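Local coordinates for toll-like receptor 13 (Mus musculus, PDB 4Z0C), which recognises single-stranded RNA from bacterial 23S rRNA through its leucine-rich-repeat ectodomain and signals through MYD88 and TRAF6 to activate NF-kappa-B, at residues 618-629 / 645-653; 434-445 / 458-469. All coordinates share one frame; numbering follows the deposited sequence.

How the contacts relate
Both contacts join consecutive turns of the leucine-rich-repeat solenoid that forms the ectodomain of the receptor. Contact 2 comes first along the chain and pairs repeats 17 and 18. Contact 1 lies further on, near the end of the repeat array, where 618-629 and 645-653 stack. Their centres are about 43 Å apart, and their nearest atoms are about 32 Å apart. Contact 2 follows strands 428-430 and 452-454, and contact 1 follows strands 607-609 and 631-633. The bound RNA comes within about 8 Å of the nearest atom of contact 2 and about 12 Å of that of contact 1. Contact 2 also reaches the second subunit; no other protein chain of the assembly touches contact 1.

Contact 1. Residues 618-629 / 645-653; sequences LVPDMFSSLQSL and SHLKNLKSL
Lys648 has its CG anti to the backbone N (chi1 -166°) and a bend at chi3, which carries NZ across to Asp621. Asp621, with CG beside its own backbone N (chi1 -75°), offers OD1 to it. The salt bridge from Lys648 NZ to Asp621 OD1 is 2.7 Å long and uses the syn lone pair. Ser624 OG donates to the anti lone pair of the same OD1, so two donors fix this oxygen. Leu618 CD2 lies over one face of the His646 ring, 4.1 Å from its centroid, in a CH-pi contact. Asn649 ND2 donates to Ser624 O at 3.2 Å, with that oxygen close to the amide plane. Leu650 CD1 sits against Phe623 O and Leu626 O and touches Leu626 CB at 3.9 Å. Further along, Ser652 OG donates to Gln627 O at 2.9 Å. A water bonded to Ser652 N at 3.1 Å also lies between the segments. These are the irregular, turn-rich parts of two successive leucine-rich repeats. They follow strands 607-609 and 631-633. Phe623, Leu626 and Leu629 pack inward on Leu608 of strand 607-609, while Leu647 turns to Trp671 and Trp675 of helix 670-678.

Contact 2. Residues 434-445 / 458-469; sequences NNIRTLNHGTFR and NCLKILEPNSFS
Asn458 lies alongside Ile436, and its amide end meets the previous repeat. Its OD1 accepts from Ile436 N at 3.1 Å, while ND2 bonds Leu455 O and Leu431 O. The amide is thus held at both ends, as in the asparagine ladder of leucine-rich repeats. Cys459 N donates to Ile436 O from above the carbonyl plane, and Cys459 CB lies against CG of Arg437. The extended Arg437 chain ends at the second subunit, where NH2 bonds Asp433 O and Asn435 OD1 of that copy. Leu460 lies alongside Ile436, CD2 to CG2 at 3.9 Å. Lys461 N then bonds Arg437 O.

Strands 438-439 and 462-463 run parallel, forming a short two-stranded ladder between successive turns of the solenoid. Here Leu439 N donates to Ile462 O, and Glu464 N donates to Leu439 O. Ile462 and Thr438 stand side by side on one face. Leu463 and Leu439 do so on the other, with their CD2 atoms 3.5 Å apart.

Glu464 reaches over the first segment with an extended chain. Its OE1 takes Asn440 ND2 at 2.8 Å from above the carboxylate plane. Its OE2 takes two donors, His441 N and His441 ND1, the latter at 3.1 Å and in the ring plane. Asn466 O accepts from Gly442 N at 3.0 Å. Ser467 OG donates to Glu464 O, and Ser467 O lies at the edge of the Phe444 ring. Phe468 puts CZ 3.5 Å from Leu439 CD2, the two side chains crossing near a right angle. A water accepts from Phe444 N and donates to Ser467 O and Ser469 O.

Contact 1. Residues 618-629 / 645-653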
loop_
_atom_site.group_PDB
_atom_site.type_symbol
_atom_site.label_atom_id
_atom_site.label_comp_id
_atom_site.label_asym_id
_atom_site.label_seq_id
_atom_site.Cartn_x
_atom_site.Cartn_y
_atom_site.Cartn_z
ATOM N N LEU A 618 28.279 -12.319 8.623
ATOM C CA LEU A 618 27.845 -13.384 7.725
ATOM C C LEU A 618 27.863 -14.745 8.439
ATOM O O LEU A 618 28.729 -15.006 9.268
ATOM C CB LEU A 618 28.740 -13.406 6.487
ATOM C CG LEU A 618 28.265 -12.806 5.147
ATOM C CD1 LEU A 618 27.315 -11.603 5.298
ATOM C CD2 LEU A 618 29.491 -12.444 4.289
ATOM N N VAL A 619 26.875 -15.589 8.159
ATOM C CA VAL A 619 26.804 -16.921 8.762
ATOM C C VAL A 619 27.828 -17.862 8.118
ATOM O O VAL A 619 27.814 -18.037 6.896
ATOM C CB VAL A 619 25.382 -17.525 8.599
ATOM C CG1 VAL A 619 25.383 -19.006 8.914
ATOM C CG2 VAL A 619 24.353 -16.776 9.463
ATOM N N PRO A 620 28.708 -18.487 8.936
ATOM C CA PRO A 620 29.777 -19.370 8.426
ATOM C C PRO A 620 29.244 -20.533 7.582
ATOM O O PRO A 620 28.261 -21.167 7.980
ATOM C CB PRO A 620 30.451 -19.900 9.708
ATOM C CG PRO A 620 30.182 -18.849 10.728
ATOM C CD PRO A 620 28.788 -18.318 10.399
ATOM N N ASP A 621 29.866 -20.770 6.423
ATOM C CA ASP A 621 29.462 -21.845 5.501
ATOM C C ASP A 621 28.043 -21.724 4.918
ATOM O O ASP A 621 27.505 -22.688 4.364
ATOM C CB ASP A 621 29.661 -23.237 6.125
ATOM C CG ASP A 621 31.132 -23.667 6.158
ATOM O OD1 ASP A 621 31.829 -23.526 5.126
ATOM O OD2 ASP A 621 31.580 -24.177 7.209
ATOM N N MET A 622 27.423 -20.559 5.054
ATOM C CA MET A 622 26.107 -20.366 4.460
ATOM C C MET A 622 26.126 -20.426 2.925
ATOM O O MET A 622 25.192 -20.925 2.301
ATOM C CB MET A 622 25.494 -19.047 4.931
ATOM C CG MET A 622 24.133 -18.758 4.331
ATOM S SD MET A 622 23.305 -17.403 5.177
ATOM C CE MET A 622 22.453 -18.351 6.437
ATOM N N PHE A 623 27.210 -19.954 2.324
ATOM C CA PHE A 623 27.262 -19.814 0.871
ATOM C C PHE A 623 28.148 -20.864 0.201
ATOM O O PHE A 623 28.217 -20.935 -1.029
ATOM C CB PHE A 623 27.759 -18.405 0.523
ATOM C CG PHE A 623 27.048 -17.309 1.292
ATOM C CD1 PHE A 623 25.706 -17.029 1.055
ATOM C CD2 PHE A 623 27.724 -16.542 2.232
ATOM C CE1 PHE A 623 25.065 -16.032 1.758
ATOM C CE2 PHE A 623 27.068 -15.525 2.928
ATOM C CZ PHE A 623 25.752 -15.278 2.688
ATOM N N SER A 624 28.773 -21.707 1.021
ATOM C CA SER A 624 29.748 -22.706 0.577
ATOM C C SER A 624 29.204 -23.771 -0.367
ATOM O O SER A 624 29.974 -24.517 -0.931
ATOM C CB SER A 624 30.365 -23.413 1.784
ATOM O OG SER A 624 31.055 -22.491 2.593
ATOM N N SER A 625 27.890 -23.879 -0.520
ATOM C CA SER A 625 27.349 -24.872 -1.445
ATOM C C SER A 625 27.108 -24.266 -2.816
ATOM O O SER A 625 26.868 -24.985 -3.782
ATOM C CB SER A 625 26.042 -25.479 -0.925
ATOM O OG SER A 625 26.292 -26.467 0.063
ATOM N N LEU A 626 27.197 -22.944 -2.898
ATOM C CA LEU A 626 26.811 -22.238 -4.110
ATOM C C LEU A 626 27.899 -22.316 -5.192
ATOM O O LEU A 626 28.635 -21.359 -5.415
ATOM C CB LEU A 626 26.420 -20.791 -3.777
ATOM C CG LEU A 626 25.345 -20.617 -2.684
ATOM C CD1 LEU A 626 25.095 -19.140 -2.375
ATOM C CD2 LEU A 626 24.028 -21.322 -3.022
ATOM N N GLN A 627 28.002 -23.485 -5.828
ATOM C CA GLN A 627 29.000 -23.773 -6.873
ATOM C C GLN A 627 28.906 -22.817 -8.052
ATOM O O GLN A 627 29.908 -22.274 -8.512
ATOM C CB GLN A 627 28.761 -25.170 -7.439
ATOM C CG GLN A 627 29.114 -26.337 -6.541
ATOM C CD GLN A 627 28.305 -27.578 -6.899
ATOM O OE1 GLN A 627 27.899 -27.756 -8.055
ATOM N NE2 GLN A 627 28.081 -28.448 -5.916
ATOM N N SER A 628 27.683 -22.647 -8.547
ATOM C CA SER A 628 27.416 -21.899 -9.761
ATOM C C SER A 628 27.226 -20.412 -9.525
ATOM O O SER A 628 26.907 -19.685 -10.459
ATOM C CB SER A 628 26.172 -22.456 -10.448
ATOM O OG SER A 628 26.198 -23.868 -10.440
ATOM N N LEU A 629 27.419 -19.947 -8.294
ATOM C CA LEU A 629 27.179 -18.533 -8.013
ATOM C C LEU A 629 28.141 -17.612 -8.770
ATOM O O LEU A 629 29.359 -17.700 -8.588
ATOM C CB LEU A 629 27.239 -18.258 -6.509
ATOM C CG LEU A 629 26.601 -16.929 -6.088
ATOM C CD1 LEU A 629 25.096 -16.941 -6.418
ATOM C CD2 LEU A 629 26.826 -16.649 -4.614
ATOM N N SER A 645 36.997 -17.256 4.243
ATOM C CA SER A 645 35.904 -18.080 4.749
ATOM C C SER A 645 34.572 -17.780 4.064
ATOM O O SER A 645 33.840 -18.693 3.673
ATOM C CB SER A 645 35.729 -17.870 6.243
ATOM O OG SER A 645 35.272 -19.066 6.838
ATOM N N HIS A 646 34.245 -16.500 3.947
ATOM C CA HIS A 646 32.945 -16.096 3.401
ATOM C C HIS A 646 32.819 -16.536 1.967
ATOM O O HIS A 646 31.744 -16.940 1.517
ATOM C CB HIS A 646 32.787 -14.588 3.500
ATOM C CG HIS A 646 32.905 -14.077 4.899
ATOM N ND1 HIS A 646 33.630 -12.952 5.225
ATOM C CD2 HIS A 646 32.379 -14.542 6.060
ATOM C CE1 HIS A 646 33.550 -12.746 6.530
ATOM N NE2 HIS A 646 32.798 -13.697 7.059
ATOM N N LEU A 647 33.964 -16.492 1.286
ATOM C CA LEU A 647 34.083 -16.716 -0.148
ATOM C C LEU A 647 34.517 -18.144 -0.487
ATOM O O LEU A 647 34.773 -18.459 -1.656
ATOM C CB LEU A 647 35.096 -15.730 -0.718
ATOM C CG LEU A 647 34.636 -14.277 -0.750
ATOM C CD1 LEU A 647 35.688 -13.396 -1.400
ATOM C CD2 LEU A 647 33.285 -14.153 -1.468
ATOM N N LYS A 648 34.628 -18.995 0.535
ATOM C CA LYS A 648 34.999 -20.394 0.338
ATOM C C LYS A 648 34.116 -21.116 -0.689
ATOM O O LYS A 648 32.888 -21.096 -0.606
ATOM C CB LYS A 648 34.982 -21.159 1.674
ATOM C CG LYS A 648 35.687 -22.513 1.592
ATOM C CD LYS A 648 35.371 -23.466 2.750
ATOM C CE LYS A 648 34.826 -22.758 3.986
ATOM N NZ LYS A 648 34.567 -23.706 5.112
ATOM N N ASN A 649 34.763 -21.742 -1.664
ATOM C CA ASN A 649 34.109 -22.603 -2.649
ATOM C C ASN A 649 33.220 -21.926 -3.677
ATOM O O ASN A 649 32.533 -22.617 -4.431
ATOM C CB ASN A 649 33.312 -23.729 -1.983
ATOM C CG ASN A 649 33.325 -25.000 -2.802
ATOM O OD1 ASN A 649 34.369 -25.400 -3.315
ATOM N ND2 ASN A 649 32.162 -25.615 -2.971
ATOM N N LEU A 650 33.205 -20.597 -3.713
ATOM C CA LEU A 650 32.485 -19.910 -4.794
ATOM C C LEU A 650 33.326 -19.960 -6.091
ATOM O O LEU A 650 33.932 -18.972 -6.504
ATOM C CB LEU A 650 32.056 -18.479 -4.412
ATOM C CG LEU A 650 30.854 -18.192 -3.463
ATOM C CD1 LEU A 650 29.960 -19.401 -3.150
ATOM C CD2 LEU A 650 31.236 -17.479 -2.182
ATOM N N LYS A 651 33.354 -21.142 -6.708
ATOM C CA LYS A 651 34.191 -21.439 -7.875
ATOM C C LYS A 651 33.850 -20.588 -9.098
ATOM O O LYS A 651 34.723 -20.286 -9.930
ATOM C CB LYS A 651 34.055 -22.919 -8.256
ATOM C CG LYS A 651 35.181 -23.865 -7.809
ATOM C CD LYS A 651 35.462 -23.824 -6.313
ATOM C CE LYS A 651 36.603 -24.805 -5.953
ATOM N NZ LYS A 651 36.955 -24.877 -4.480
ATOM N N SER A 652 32.573 -20.224 -9.218
ATOM C CA SER A 652 32.093 -19.522 -10.406
ATOM C C SER A 652 31.956 -18.022 -10.232
ATOM O O SER A 652 31.476 -17.344 -11.135
ATOM C CB SER A 652 30.754 -20.092 -10.862
ATOM O OG SER A 652 30.882 -21.463 -11.168
ATOM N N LEU A 653 32.343 -17.515 -9.068
ATOM C CA LEU A 653 32.153 -16.101 -8.747
ATOM C C LEU A 653 32.809 -15.184 -9.773
ATOM O O LEU A 653 33.946 -15.417 -10.165
ATOM C CB LEU A 653 32.695 -15.806 -7.345
ATOM C CG LEU A 653 32.321 -14.432 -6.800
ATOM C CD1 LEU A 653 30.816 -14.356 -6.511
ATOM C CD2 LEU A 653 33.139 -14.095 -5.573
HETATM O O HOH W 1 30.318 -20.044 -7.121
#

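Contact 2. Residues 434-445 / 458-469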
loop_
_atom_site.group_PDB
_atom_site.type_symbol
_atom_site.label_atom_id
_atom_site.label_comp_id
_atom_site.label_asym_id
_atom_site.label_seq_id
_atom_site.Cartn_x
_atom_site.Cartn_y
_atom_site.Cartn_z
ATOM N N ASN A 434 -9.069 -1.855 -11.694
ATOM C CA ASN A 434 -10.505 -1.735 -11.507
ATOM C C ASN A 434 -10.868 -1.695 -10.017
ATOM O O ASN A 434 -10.064 -1.240 -9.207
ATOM C CB ASN A 434 -11.246 -2.821 -12.289
ATOM C CG ASN A 434 -11.315 -2.499 -13.797
ATOM O OD1 ASN A 434 -12.052 -1.612 -14.216
ATOM N ND2 ASN A 434 -10.565 -3.232 -14.603
ATOM N N ASN A 435 -12.079 -2.119 -9.663
ATOM C CA ASN A 435 -12.522 -2.146 -8.265
ATOM C C ASN A 435 -12.957 -3.548 -7.871
ATOM O O ASN A 435 -13.913 -3.703 -7.120
ATOM C CB ASN A 435 -13.727 -1.213 -8.039
ATOM C CG ASN A 435 -13.413 0.250 -8.311
ATOM O OD1 ASN A 435 -12.335 0.747 -7.965
ATOM N ND2 ASN A 435 -14.361 0.950 -8.925
ATOM N N ILE A 436 -12.307 -4.575 -8.400
ATOM C CA ILE A 436 -12.830 -5.917 -8.196
ATOM C C ILE A 436 -12.398 -6.448 -6.850
ATOM O O ILE A 436 -11.194 -6.465 -6.559
ATOM C CB ILE A 436 -12.418 -6.868 -9.319
ATOM C CG1 ILE A 436 -12.945 -6.338 -10.649
ATOM C CG2 ILE A 436 -12.978 -8.245 -9.057
ATOM C CD1 ILE A 436 -12.220 -6.878 -11.890
ATOM N N ARG A 437 -13.379 -6.868 -6.032
ATOM C CA ARG A 437 -13.145 -7.289 -4.636
ATOM C C ARG A 437 -13.099 -8.794 -4.429
ATOM O O ARG A 437 -12.368 -9.277 -3.560
ATOM C CB ARG A 437 -14.173 -6.671 -3.679
ATOM C CG ARG A 437 -13.867 -5.221 -3.398
ATOM C CD ARG A 437 -14.929 -4.505 -2.583
ATOM N NE ARG A 437 -14.668 -3.072 -2.664
ATOM C CZ ARG A 437 -14.812 -2.214 -1.662
ATOM N NH1 ARG A 437 -15.254 -2.625 -0.478
ATOM N NH2 ARG A 437 -14.528 -0.932 -1.854
ATOM N N THR A 438 -13.865 -9.540 -5.217
ATOM C CA THR A 438 -13.789 -10.998 -5.170
ATOM C C THR A 438 -13.797 -11.605 -6.573
ATOM O O THR A 438 -14.309 -11.017 -7.522
ATOM C CB THR A 438 -14.938 -11.656 -4.365
ATOM O OG1 THR A 438 -16.052 -11.877 -5.235
ATOM C CG2 THR A 438 -15.358 -10.796 -3.203
ATOM N N LEU A 439 -13.219 -12.794 -6.687
ATOM C CA LEU A 439 -13.177 -13.522 -7.942
ATOM C C LEU A 439 -14.049 -14.760 -7.780
ATOM O O LEU A 439 -13.836 -15.561 -6.869
ATOM C CB LEU A 439 -11.735 -13.917 -8.235
ATOM C CG LEU A 439 -11.162 -13.855 -9.645
ATOM C CD1 LEU A 439 -11.594 -12.602 -10.432
ATOM C CD2 LEU A 439 -9.634 -13.937 -9.546
ATOM N N ASN A 440 -15.060 -14.897 -8.633
ATOM C CA ASN A 440 -15.971 -16.027 -8.521
ATOM C C ASN A 440 -15.448 -17.217 -9.310
ATOM O O ASN A 440 -14.674 -17.044 -10.257
ATOM C CB ASN A 440 -17.371 -15.643 -9.012
ATOM C CG ASN A 440 -17.948 -14.453 -8.263
ATOM O OD1 ASN A 440 -18.253 -13.418 -8.866
ATOM N ND2 ASN A 440 -18.090 -14.587 -6.939
ATOM N N HIS A 441 -15.873 -18.419 -8.930
ATOM C CA HIS A 441 -15.468 -19.625 -9.646
ATOM C C HIS A 441 -15.934 -19.558 -11.097
ATOM O O HIS A 441 -17.044 -19.089 -11.397
ATOM C CB HIS A 441 -16.045 -20.886 -8.988
ATOM C CG HIS A 441 -17.525 -21.046 -9.175
ATOM N ND1 HIS A 441 -18.450 -20.307 -8.469
ATOM C CD2 HIS A 441 -18.235 -21.853 -10.000
ATOM C CE1 HIS A 441 -19.668 -20.652 -8.850
ATOM N NE2 HIS A 441 -19.566 -21.586 -9.777
ATOM N N GLY A 442 -15.066 -20.017 -11.992
ATOM C CA GLY A 442 -15.393 -20.129 -13.398
ATOM C C GLY A 442 -15.457 -18.830 -14.172
ATOM O O GLY A 442 -15.880 -18.838 -15.334
ATOM N N THR A 443 -15.046 -17.724 -13.550
ATOM C CA THR A 443 -15.164 -16.413 -14.198
ATOM C C THR A 443 -14.477 -16.380 -15.564
ATOM O O THR A 443 -14.970 -15.733 -16.477
ATOM C CB THR A 443 -14.642 -15.255 -13.313
ATOM O OG1 THR A 443 -15.507 -15.084 -12.188
ATOM C CG2 THR A 443 -14.599 -13.938 -14.097
ATOM N N PHE A 444 -13.361 -17.105 -15.700
ATOM C CA PHE A 444 -12.576 -17.108 -16.941
ATOM C C PHE A 444 -12.630 -18.458 -17.661
ATOM O O PHE A 444 -11.815 -18.716 -18.532
ATOM C CB PHE A 444 -11.108 -16.729 -16.672
ATOM C CG PHE A 444 -10.944 -15.568 -15.741
ATOM C CD1 PHE A 444 -11.134 -14.274 -16.185
ATOM C CD2 PHE A 444 -10.615 -15.775 -14.409
ATOM C CE1 PHE A 444 -11.002 -13.195 -15.323
ATOM C CE2 PHE A 444 -10.468 -14.704 -13.540
ATOM C CZ PHE A 444 -10.664 -13.406 -14.005
ATOM N N ARG A 445 -13.566 -19.321 -17.273
ATOM C CA ARG A 445 -13.722 -20.642 -17.898
ATOM C C ARG A 445 -13.708 -20.671 -19.432
ATOM O O ARG A 445 -13.065 -21.548 -20.011
ATOM C CB ARG A 445 -14.988 -21.354 -17.394
ATOM C CG ARG A 445 -14.736 -22.476 -16.420
ATOM C CD ARG A 445 -15.334 -23.790 -16.920
ATOM N NE ARG A 445 -14.494 -24.438 -17.929
ATOM C CZ ARG A 445 -13.549 -25.340 -17.662
ATOM N NH1 ARG A 445 -13.316 -25.711 -16.410
ATOM N NH2 ARG A 445 -12.833 -25.872 -18.651
ATOM N N ASN A 458 -6.464 -4.071 -8.044
ATOM C CA ASN A 458 -7.865 -4.155 -7.666
ATOM C C ASN A 458 -7.957 -4.128 -6.149
ATOM O O ASN A 458 -7.041 -3.637 -5.481
ATOM C CB ASN A 458 -8.474 -5.414 -8.243
ATOM C CG ASN A 458 -8.738 -5.267 -9.714
ATOM O OD1 ASN A 458 -9.694 -4.598 -10.104
ATOM N ND2 ASN A 458 -7.866 -5.838 -10.545
ATOM N N CYS A 459 -9.053 -4.608 -5.589
ATOM C CA CYS A 459 -9.118 -4.719 -4.130
ATOM C C CYS A 459 -9.364 -6.167 -3.739
ATOM O O CYS A 459 -10.144 -6.433 -2.826
ATOM C CB CYS A 459 -10.251 -3.848 -3.557
ATOM S SG CYS A 459 -10.612 -2.270 -4.420
ATOM N N LEU A 460 -8.712 -7.105 -4.423
ATOM C CA LEU A 460 -9.032 -8.522 -4.228
ATOM C C LEU A 460 -8.654 -9.029 -2.837
ATOM O O LEU A 460 -7.497 -8.914 -2.429
ATOM C CB LEU A 460 -8.377 -9.396 -5.291
ATOM C CG LEU A 460 -8.896 -9.323 -6.720
ATOM C CD1 LEU A 460 -7.928 -10.052 -7.663
ATOM C CD2 LEU A 460 -10.279 -9.910 -6.809
ATOM N N LYS A 461 -9.641 -9.567 -2.118
ATOM C CA LYS A 461 -9.420 -10.197 -0.813
ATOM C C LYS A 461 -9.740 -11.681 -0.911
ATOM O O LYS A 461 -8.998 -12.529 -0.418
ATOM C CB LYS A 461 -10.325 -9.575 0.255
ATOM C CG LYS A 461 -10.050 -8.110 0.577
ATOM C CD LYS A 461 -10.454 -7.771 2.003
ATOM C CE LYS A 461 -10.683 -6.273 2.213
ATOM N NZ LYS A 461 -9.591 -5.401 1.706
ATOM N N ILE A 462 -10.857 -11.980 -1.564
ATOM C CA ILE A 462 -11.399 -13.335 -1.629
ATOM C C ILE A 462 -11.309 -13.931 -3.026
ATOM O O ILE A 462 -11.902 -13.414 -3.973
ATOM C CB ILE A 462 -12.893 -13.360 -1.190
ATOM C CG1 ILE A 462 -13.062 -12.675 0.168
ATOM C CG2 ILE A 462 -13.436 -14.782 -1.164
ATOM C CD1 ILE A 462 -12.387 -13.409 1.312
ATOM N N LEU A 463 -10.561 -15.022 -3.149
ATOM C CA LEU A 463 -10.506 -15.776 -4.391
ATOM C C LEU A 463 -11.165 -17.133 -4.191
ATOM O O LEU A 463 -10.605 -18.003 -3.534
ATOM C CB LEU A 463 -9.062 -15.948 -4.862
ATOM C CG LEU A 463 -8.199 -14.711 -5.114
ATOM C CD1 LEU A 463 -6.848 -15.114 -5.656
ATOM C CD2 LEU A 463 -8.868 -13.810 -6.090
ATOM N N GLU A 464 -12.366 -17.298 -4.733
ATOM C CA GLU A 464 -13.067 -18.574 -4.674
ATOM C C GLU A 464 -12.204 -19.684 -5.266
ATOM O O GLU A 464 -11.352 -19.435 -6.117
ATOM C CB GLU A 464 -14.407 -18.493 -5.419
ATOM C CG GLU A 464 -15.487 -17.697 -4.691
ATOM C CD GLU A 464 -16.884 -17.784 -5.358
ATOM O OE1 GLU A 464 -17.669 -16.814 -5.239
ATOM O OE2 GLU A 464 -17.203 -18.811 -6.002
ATOM N N PRO A 465 -12.394 -20.914 -4.787
ATOM C CA PRO A 465 -11.731 -22.073 -5.390
ATOM C C PRO A 465 -12.155 -22.170 -6.840
ATOM O O PRO A 465 -13.290 -21.812 -7.137
ATOM C CB PRO A 465 -12.314 -23.252 -4.609
ATOM C CG PRO A 465 -12.777 -22.660 -3.313
ATOM C CD PRO A 465 -13.231 -21.282 -3.630
ATOM N N ASN A 466 -11.268 -22.636 -7.715
ATOM C CA ASN A 466 -11.556 -22.722 -9.150
ATOM C C ASN A 466 -11.869 -21.373 -9.824
ATOM O O ASN A 466 -12.569 -21.327 -10.839
ATOM C CB ASN A 466 -12.679 -23.735 -9.424
ATOM C CG ASN A 466 -12.355 -25.125 -8.905
ATOM O OD1 ASN A 466 -11.212 -25.577 -8.976
ATOM N ND2 ASN A 466 -13.361 -25.803 -8.360
ATOM N N SER A 467 -11.365 -20.283 -9.246
ATOM C CA SER A 467 -11.470 -18.963 -9.869
ATOM C C SER A 467 -10.832 -18.968 -11.253
ATOM O O SER A 467 -11.303 -18.297 -12.163
ATOM C CB SER A 467 -10.763 -17.912 -9.016
ATOM O OG SER A 467 -11.598 -17.438 -7.984
ATOM N N PHE A 468 -9.764 -19.748 -11.393
ATOM C CA PHE A 468 -8.957 -19.779 -12.598
ATOM C C PHE A 468 -9.079 -21.083 -13.386
ATOM O O PHE A 468 -8.183 -21.417 -14.165
ATOM C CB PHE A 468 -7.482 -19.537 -12.251
ATOM C CG PHE A 468 -7.234 -18.276 -11.478
ATOM C CD1 PHE A 468 -7.338 -17.040 -12.090
ATOM C CD2 PHE A 468 -6.905 -18.329 -10.132
ATOM C CE1 PHE A 468 -7.103 -15.883 -11.390
ATOM C CE2 PHE A 468 -6.680 -17.174 -9.411
ATOM C CZ PHE A 468 -6.775 -15.947 -10.037
ATOM N N SER A 469 -10.161 -21.829 -13.193
ATOM C CA SER A 469 -10.371 -23.020 -14.024
ATOM C C SER A 469 -10.571 -22.647 -15.517
ATOM O O SER A 469 -11.045 -21.555 -15.856
ATOM C CB SER A 469 -11.545 -23.857 -13.508
ATOM O OG SER A 469 -12.780 -23.255 -13.822
HETATM O O HOH W 2 -12.290 -19.555 -14.230
#